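Local coordinates for protein putative prolyl-tRNA synthetase (Leishmania major, PDB 5XIL) that probably joins L-proline to tRNA(Pro) at the expense of ATP, here as the part holding the class II synthetase core, anticodon-binding and C-terminal zinc-binding domains, at residues M441-Q446 against C493-C498; A435-A440 against A502-L507. All coordinates share one frame; numbering follows the deposited sequence. Where two conformers were deposited one is given.

Contact 1: residues M441-Q446 against C493-C498; sequences MECENQ and CICKGC. With ZN (zinc ion), chain B.
This contact supplies two of the three cysteine ligands of the zinc site in the C-terminal domain of prolyl-tRNA synthetase. The N-terminal turn and a half of helix 441-455 faces a cysteine-rich loop that contains a type II beta turn, Cys495 to Cys498. Cys443 SG reaches the zinc at 2.2 Å and Cys493 SG at 2.4 Å, one thiolate from each segment. Cys438 is the third. The tight part of the contact lies beside the metal. Cys495 SG sits against Cys443, 3.5 Å from its CB, although it belongs to a disulfide and not to the zinc site. Its chi1 of 43° puts it in the crowded position between backbone N and carbonyl carbon. Cys495 SG and Cys498 SG are 2.1 Å apart, so the disulfide fastens both ends of the turn. The other side is looser. Gly497 and the bent chain of Lys496 are exposed to solvent. Lys496 offers its CB to Gln446 NE2, and its side chain also touches Asp450 further along the helix. Gln446 bridges the two regions. Its CG is anti to the backbone N and the chain runs out extended. Gln446 OE1 lies 3.8 Å from Cys498 SG, and its NE2 also hydrogen-bonds Asp450. Gln446 NE2 gives a nearly straight bond of 2.8 Å to a lone pair of Lys496 O, which lies in the plane of the glutamine amide.

Contact 2: residues A435-A440 against A502-L507; sequences APWCGA and ATTWVL. With ZN (zinc ion), chain B.
The Trp437 indole has the backbone of the following turn on one face. Gly439 CA sits 3.4 Å above the ring plane, over its centre, and Ala440 N lies nearer the rim. Trp437 NE1 donates to Ala440 O at 3.1 Å. This fixes the rotation of the ring, which CG anti to the backbone N places on the sheet face of Ala435, Thr504 and Val506. There Val506 CG1 comes within 3.7 Å of Trp437 CB, and Thr504 CG2 approaches the ring obliquely. The Trp505 indole lies on the other sheet face. Pro436 CG stands over its six-membered ring in a CH-pi contact, and Ala435 N lies at its edge. Arg416 makes a cation-pi contact with this indole, and Trp505 NE1 hydrogen-bonds Glu486 O. Beside this pair, Pro436 CB and Ala502 CB are tight at 3.4 Å. The strands are antiparallel. Ala435 and Val506 exchange two backbone bonds, and Trp437 N donates to Thr504 O. At the end of the pairing, Trp437 O accepts two N-H groups, Thr503 N at 2.8 Å and Thr504 N at 3.3 Å. The first comes from above the carbonyl plane, and the second lies nearly along the C=O axis. Thr503 OG1 adds a weak bond to Cys438 O. The turn then delivers Cys438 SG to the zinc at 2.3 Å, and the sulfur also accepts a hydrogen bond from Ala440 N-H. Thr503 and Thr504 facing Trp437 form a classic beta bulge, set where an antiparallel strand pair runs into the zinc site of the C-terminal domain.

Following the chain from the N terminus, strand 432-437 is the first of these elements to appear, and its end and the turn after it give the first half of contact 2. Helix 441-455 follows at once and gives the first half of contact 1. The chain then passes through strand 475-480 and returns. Residues 493-498 close the inner loop, with 46 residues between the segments of contact 1. Residues 502-507 close the outer one, with 61 between those of contact 2. Contact 1 therefore lies within contact 2, and the two do not cross. Zinc joins them, through Cys438 from one and Cys443 and Cys493 from the other. Ile494 N probably also bonds Pro436 O. Together they tie helix, cysteine loop and strand pair.

Contact 1: residues M441-Q446 against C493-C498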
ATOM      1  N   MET A 441      -4.003  31.734 -27.267  1.00 19.31           N
ATOM      2  CA  MET A 441      -3.583  32.050 -25.896  1.00 20.53           C
ATOM      3  C   MET A 441      -3.863  33.456 -25.458  1.00 20.54           C
ATOM      4  O   MET A 441      -4.193  33.723 -24.280  1.00 20.24           O
ATOM      5  CB  MET A 441      -2.084  31.773 -25.710  1.00 21.88           C
ATOM      6  CG  MET A 441      -1.684  31.634 -24.272  1.00 21.86           C
ATOM      7  SD  MET A 441       0.065  31.262 -24.137  1.00 24.79           S
ATOM      8  CE  MET A 441       0.062  29.534 -24.586  1.00 22.20           C
ATOM      9  N   GLU A 442      -3.699  34.404 -26.377  1.00 20.40           N
ATOM     10  CA  GLU A 442      -3.963  35.799 -26.090  0.60 21.06           C
ATOM     11  C   GLU A 442      -5.400  36.029 -25.532  1.00 20.53           C
ATOM     12  O   GLU A 442      -5.636  36.839 -24.640  1.00 20.30           O
ATOM     13  CB  GLU A 442      -3.789  36.598 -27.401  0.60 22.74           C
ATOM     14  CG  GLU A 442      -2.444  36.354 -28.070  0.60 24.14           C
ATOM     15  CD  GLU A 442      -2.511  35.343 -29.215  0.60 25.69           C
ATOM     16  OE1 GLU A 442      -2.593  35.796 -30.384  0.60 31.15           O
ATOM     17  OE2 GLU A 442      -2.440  34.122 -28.971  0.60 20.92           O
ATOM     18  N   CYS A 443      -6.348  35.303 -26.113  1.00 20.05           N
ATOM     19  CA  CYS A 443      -7.760  35.428 -25.758  1.00 21.26           C
ATOM     20  C   CYS A 443      -8.014  34.868 -24.368  1.00 19.55           C
ATOM     21  O   CYS A 443      -8.709  35.491 -23.564  1.00 18.99           O
ATOM     22  CB  CYS A 443      -8.646  34.753 -26.773  1.00 19.58           C
ATOM     23  SG  CYS A 443      -8.585  35.505 -28.477  1.00 23.75           S
ATOM     24  N   GLU A 444      -7.419  33.719 -24.088  1.00 19.15           N
ATOM     25  CA  GLU A 444      -7.429  33.150 -22.708  1.00 19.41           C
ATOM     26  C   GLU A 444      -6.872  34.111 -21.692  1.00 19.29           C
ATOM     27  O   GLU A 444      -7.427  34.286 -20.577  1.00 17.73           O
ATOM     28  CB  GLU A 444      -6.641  31.833 -22.713  1.00 19.94           C
ATOM     29  CG  GLU A 444      -6.482  31.146 -21.409  1.00 19.32           C
ATOM     30  CD  GLU A 444      -5.848  29.759 -21.599  1.00 21.02           C
ATOM     31  OE1 GLU A 444      -5.437  29.396 -22.763  1.00 20.93           O
ATOM     32  OE2 GLU A 444      -5.790  29.021 -20.581  1.00 17.63           O
ATOM     33  N   ASN A 445      -5.773  34.753 -22.040  1.00 20.97           N
ATOM     34  CA  ASN A 445      -5.167  35.730 -21.149  1.00 20.56           C
ATOM     35  C   ASN A 445      -6.090  36.961 -20.897  1.00 19.75           C
ATOM     36  O   ASN A 445      -6.178  37.486 -19.793  1.00 22.87           O
ATOM     37  CB  ASN A 445      -3.849  36.195 -21.802  1.00 26.51           C
ATOM     38  CG  ASN A 445      -2.688  35.265 -21.503  1.00 30.30           C
ATOM     39  OD1 ASN A 445      -2.657  34.604 -20.486  1.00 30.86           O
ATOM     40  ND2 ASN A 445      -1.712  35.233 -22.378  1.00 32.81           N
ATOM     41  N   GLN A 446      -6.711  37.442 -21.974  1.00 20.32           N
ATOM     42  CA  GLN A 446      -7.608  38.565 -21.890  1.00 20.48           C
ATOM     43  C   GLN A 446      -8.841  38.228 -20.999  1.00 20.05           C
ATOM     44  O   GLN A 446      -9.240  39.007 -20.145  1.00 21.21           O
ATOM     45  CB  GLN A 446      -8.099  38.945 -23.269  1.00 24.05           C
ATOM     46  CG  GLN A 446      -8.690  40.362 -23.252  1.00 26.30           C
ATOM     47  CD  GLN A 446      -9.479  40.691 -24.474  1.00 29.35           C
ATOM     48  OE1 GLN A 446      -9.034  40.439 -25.608  1.00 33.08           O
ATOM     49  NE2 GLN A 446     -10.663  41.267 -24.275  1.00 31.13           N
ATOM     50  N   CYS A 493     -15.459  33.989 -30.612  1.00 19.23           N
ATOM     51  CA  CYS A 493     -14.680  33.794 -29.380  1.00 19.80           C
ATOM     52  C   CYS A 493     -15.178  34.704 -28.229  1.00 20.76           C
ATOM     53  O   CYS A 493     -15.565  35.837 -28.438  1.00 17.72           O
ATOM     54  CB  CYS A 493     -13.217  33.985 -29.726  1.00 19.86           C
ATOM     55  SG  CYS A 493     -12.088  33.896 -28.379  1.00 21.71           S
ATOM     56  N   ILE A 494     -15.166  34.196 -26.980  1.00 19.05           N
ATOM     57  CA  ILE A 494     -15.850  34.877 -25.863  1.00 18.57           C
ATOM     58  C   ILE A 494     -15.273  36.193 -25.408  1.00 19.85           C
ATOM     59  O   ILE A 494     -16.012  37.004 -24.806  1.00 18.40           O
ATOM     60  CB  ILE A 494     -15.980  33.915 -24.622  1.00 18.37           C
ATOM     61  CG1 ILE A 494     -16.948  34.461 -23.524  1.00 18.61           C
ATOM     62  CG2 ILE A 494     -14.569  33.664 -24.061  1.00 17.25           C
ATOM     63  CD1 ILE A 494     -18.333  34.820 -24.057  1.00 17.20           C
ATOM     64  N   CYS A 495     -13.974  36.430 -25.610  1.00 21.07           N
ATOM     65  CA  CYS A 495     -13.340  37.572 -25.015  1.00 22.72           C
ATOM     66  C   CYS A 495     -13.939  38.878 -25.531  1.00 21.99           C
ATOM     67  O   CYS A 495     -14.484  38.962 -26.626  1.00 20.90           O
ATOM     68  CB  CYS A 495     -11.795  37.625 -25.097  1.00 27.62           C
ATOM     69  SG  CYS A 495     -11.099  37.177 -26.665  1.00 36.18           S
ATOM     70  N   LYS A 496     -13.855  39.852 -24.652  1.00 22.61           N
ATOM     71  CA  LYS A 496     -14.494  41.148 -24.839  1.00 25.07           C
ATOM     72  C   LYS A 496     -13.877  41.831 -26.038  1.00 25.38           C
ATOM     73  O   LYS A 496     -12.665  42.038 -26.069  1.00 27.93           O
ATOM     74  CB  LYS A 496     -14.288  41.976 -23.628  1.00 27.64           C
ATOM     75  CG  LYS A 496     -15.117  43.243 -23.648  1.00 32.85           C
ATOM     76  CD  LYS A 496     -14.828  44.080 -22.434  1.00 34.99           C
ATOM     77  CE  LYS A 496     -13.515  44.814 -22.541  1.00 39.71           C
ATOM     78  NZ  LYS A 496     -13.118  45.355 -21.211  1.00 42.46           N
ATOM     79  N   GLY A 497     -14.719  42.168 -26.993  1.00 28.21           N
ATOM     80  CA  GLY A 497     -14.282  42.733 -28.252  1.00 34.17           C
ATOM     81  C   GLY A 497     -13.855  41.717 -29.300  1.00 38.71           C
ATOM     82  O   GLY A 497     -13.614  42.108 -30.429  1.00 34.66           O
ATOM     83  N   CYS A 498     -13.754  40.419 -28.960  1.00 33.83           N
ATOM     84  CA  CYS A 498     -13.185  39.424 -29.885  1.00 33.68           C
ATOM     85  C   CYS A 498     -14.153  39.143 -30.953  1.00 34.19           C
ATOM     86  O   CYS A 498     -15.331  39.402 -30.780  1.00 33.75           O
ATOM     87  CB  CYS A 498     -12.714  38.136 -29.161  1.00 33.35           C
ATOM     88  SG  CYS A 498     -11.454  38.680 -28.025  1.00 36.41           S
TER
HETATM   89 ZN    ZN B1001     -10.175  34.529 -29.634  1.00 16.72          ZN

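Contact 2: residues A435-A440 against A502-L507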
ATOM      1  N   ALA A 435     -17.653  28.319 -22.558  1.00 15.45           N
ATOM      2  CA  ALA A 435     -17.727  29.430 -23.484  1.00 15.31           C
ATOM      3  C   ALA A 435     -16.968  29.083 -24.778  1.00 16.29           C
ATOM      4  O   ALA A 435     -16.035  28.247 -24.756  1.00 14.15           O
ATOM      5  CB  ALA A 435     -17.089  30.666 -22.844  1.00 16.87           C
ATOM      6  N   PRO A 436     -17.349  29.734 -25.900  1.00 17.31           N
ATOM      7  CA  PRO A 436     -16.701  29.510 -27.203  1.00 15.92           C
ATOM      8  C   PRO A 436     -15.368  30.165 -27.173  1.00 15.66           C
ATOM      9  O   PRO A 436     -15.236  31.273 -26.634  1.00 14.73           O
ATOM     10  CB  PRO A 436     -17.587  30.250 -28.204  1.00 17.50           C
ATOM     11  CG  PRO A 436     -18.893  30.462 -27.487  1.00 18.26           C
ATOM     12  CD  PRO A 436     -18.576  30.552 -26.022  1.00 17.75           C
ATOM     13  N   TRP A 437     -14.361  29.505 -27.736  1.00 15.33           N
ATOM     14  CA  TRP A 437     -12.971  30.034 -27.709  1.00 15.44           C
ATOM     15  C   TRP A 437     -12.318  29.750 -29.073  1.00 15.82           C
ATOM     16  O   TRP A 437     -12.593  28.715 -29.673  1.00 14.53           O
ATOM     17  CB  TRP A 437     -12.203  29.304 -26.625  1.00 15.42           C
ATOM     18  CG  TRP A 437     -10.780  29.713 -26.432  1.00 17.76           C
ATOM     19  CD1 TRP A 437     -10.253  30.985 -26.469  1.00 19.65           C
ATOM     20  CD2 TRP A 437      -9.683  28.848 -26.195  1.00 16.95           C
ATOM     21  NE1 TRP A 437      -8.891  30.953 -26.225  1.00 20.69           N
ATOM     22  CE2 TRP A 437      -8.517  29.655 -26.060  1.00 18.27           C
ATOM     23  CE3 TRP A 437      -9.552  27.480 -26.121  1.00 16.01           C
ATOM     24  CZ2 TRP A 437      -7.277  29.124 -25.792  1.00 18.68           C
ATOM     25  CZ3 TRP A 437      -8.338  26.974 -25.836  1.00 16.08           C
ATOM     26  CH2 TRP A 437      -7.201  27.779 -25.688  1.00 17.59           C
ATOM     27  N   CYS A 438     -11.541  30.697 -29.627  1.00 18.01           N
ATOM     28  CA  CYS A 438     -10.909  30.432 -30.946  1.00 19.69           C
ATOM     29  C   CYS A 438      -9.667  29.567 -30.807  1.00 22.25           C
ATOM     30  O   CYS A 438      -9.170  28.995 -31.792  1.00 25.62           O
ATOM     31  CB  CYS A 438     -10.530  31.762 -31.663  1.00 19.78           C
ATOM     32  SG  CYS A 438      -9.307  32.717 -30.778  1.00 23.04           S
ATOM     33  N   GLY A 439      -9.148  29.481 -29.594  1.00 20.71           N
ATOM     34  CA  GLY A 439      -7.984  28.698 -29.309  1.00 20.86           C
ATOM     35  C   GLY A 439      -6.729  29.499 -29.122  1.00 20.74           C
ATOM     36  O   GLY A 439      -5.670  28.934 -28.826  1.00 18.87           O
ATOM     37  N   ALA A 440      -6.796  30.821 -29.286  1.00 21.08           N
ATOM     38  CA  ALA A 440      -5.591  31.654 -29.109  1.00 21.58           C
ATOM     39  C   ALA A 440      -5.267  31.902 -27.659  1.00 23.87           C
ATOM     40  O   ALA A 440      -6.156  32.269 -26.888  1.00 21.42           O
ATOM     41  CB  ALA A 440      -5.789  32.995 -29.820  1.00 23.49           C
ATOM     42  N   ALA A 502     -15.128  30.944 -32.975  1.00 24.07           N
ATOM     43  CA  ALA A 502     -14.638  29.942 -32.044  1.00 21.62           C
ATOM     44  C   ALA A 502     -14.416  28.602 -32.755  1.00 18.19           C
ATOM     45  O   ALA A 502     -15.127  28.238 -33.734  1.00 16.79           O
ATOM     46  CB  ALA A 502     -15.642  29.770 -30.923  1.00 21.20           C
ATOM     47  N   THR A 503     -13.485  27.830 -32.224  1.00 16.50           N
ATOM     48  CA  THR A 503     -13.269  26.468 -32.667  1.00 18.19           C
ATOM     49  C   THR A 503     -13.611  25.403 -31.664  1.00 17.45           C
ATOM     50  O   THR A 503     -13.676  24.231 -32.026  1.00 16.95           O
ATOM     51  CB  THR A 503     -11.779  26.275 -33.064  1.00 20.11           C
ATOM     52  OG1 THR A 503     -10.932  26.556 -31.943  1.00 20.12           O
ATOM     53  CG2 THR A 503     -11.435  27.288 -34.191  1.00 22.37           C
ATOM     54  N   THR A 504     -13.789  25.769 -30.396  1.00 15.71           N
ATOM     55  CA  THR A 504     -14.164  24.726 -29.405  1.00 14.63           C
ATOM     56  C   THR A 504     -14.929  25.441 -28.294  1.00 13.89           C
ATOM     57  O   THR A 504     -14.901  26.663 -28.228  1.00 13.79           O
ATOM     58  CB  THR A 504     -12.877  24.068 -28.884  1.00 16.48           C
ATOM     59  OG1 THR A 504     -13.177  22.961 -28.027  1.00 17.92           O
ATOM     60  CG2 THR A 504     -12.005  25.042 -28.167  1.00 17.59           C
ATOM     61  N   TRP A 505     -15.545  24.677 -27.382  1.00 14.56           N
ATOM     62  CA  TRP A 505     -15.982  25.232 -26.097  1.00 14.32           C
ATOM     63  C   TRP A 505     -14.922  24.932 -25.094  1.00 14.44           C
ATOM     64  O   TRP A 505     -14.325  23.885 -25.159  1.00 14.22           O
ATOM     65  CB  TRP A 505     -17.290  24.579 -25.660  1.00 15.66           C
ATOM     66  CG  TRP A 505     -18.448  24.874 -26.567  1.00 16.19           C
ATOM     67  CD1 TRP A 505     -18.797  24.213 -27.700  1.00 16.90           C
ATOM     68  CD2 TRP A 505     -19.433  25.889 -26.386  1.00 15.68           C
ATOM     69  NE1 TRP A 505     -19.948  24.742 -28.231  1.00 16.35           N
ATOM     70  CE2 TRP A 505     -20.361  25.771 -27.458  1.00 16.75           C
ATOM     71  CE3 TRP A 505     -19.614  26.882 -25.450  1.00 15.27           C
ATOM     72  CZ2 TRP A 505     -21.474  26.603 -27.590  1.00 17.41           C
ATOM     73  CZ3 TRP A 505     -20.676  27.726 -25.581  1.00 17.43           C
ATOM     74  CH2 TRP A 505     -21.622  27.578 -26.664  1.00 17.44           C
ATOM     75  N   VAL A 506     -14.654  25.818 -24.167  1.00 13.65           N
ATOM     76  CA  VAL A 506     -13.671  25.518 -23.111  1.00 14.14           C
ATOM     77  C   VAL A 506     -14.350  25.869 -21.783  1.00 13.08           C
ATOM     78  O   VAL A 506     -15.251  26.700 -21.746  1.00 10.97           O
ATOM     79  CB  VAL A 506     -12.357  26.317 -23.313  1.00 16.55           C
ATOM     80  CG1 VAL A 506     -12.578  27.780 -23.242  1.00 19.08           C
ATOM     81  CG2 VAL A 506     -11.245  25.971 -22.291  1.00 17.10           C
ATOM     82  N   LEU A 507     -13.983  25.150 -20.747  1.00 12.05           N
ATOM     83  CA  LEU A 507     -14.465  25.382 -19.403  1.00 11.54           C
ATOM     84  C   LEU A 507     -13.573  26.339 -18.669  1.00 12.38           C
ATOM     85  O   LEU A 507     -12.361  26.058 -18.521  1.00 11.69           O
ATOM     86  CB  LEU A 507     -14.537  24.015 -18.711  1.00 13.97           C
ATOM     87  CG  LEU A 507     -15.054  23.976 -17.304  1.00 14.74           C
ATOM     88  CD1 LEU A 507     -16.528  24.293 -17.291  1.00 15.50           C
ATOM     89  CD2 LEU A 507     -14.771  22.569 -16.754  1.00 15.91           C
TER
HETATM   90 ZN    ZN B1001     -10.175  34.529 -29.634  1.00 16.72          ZN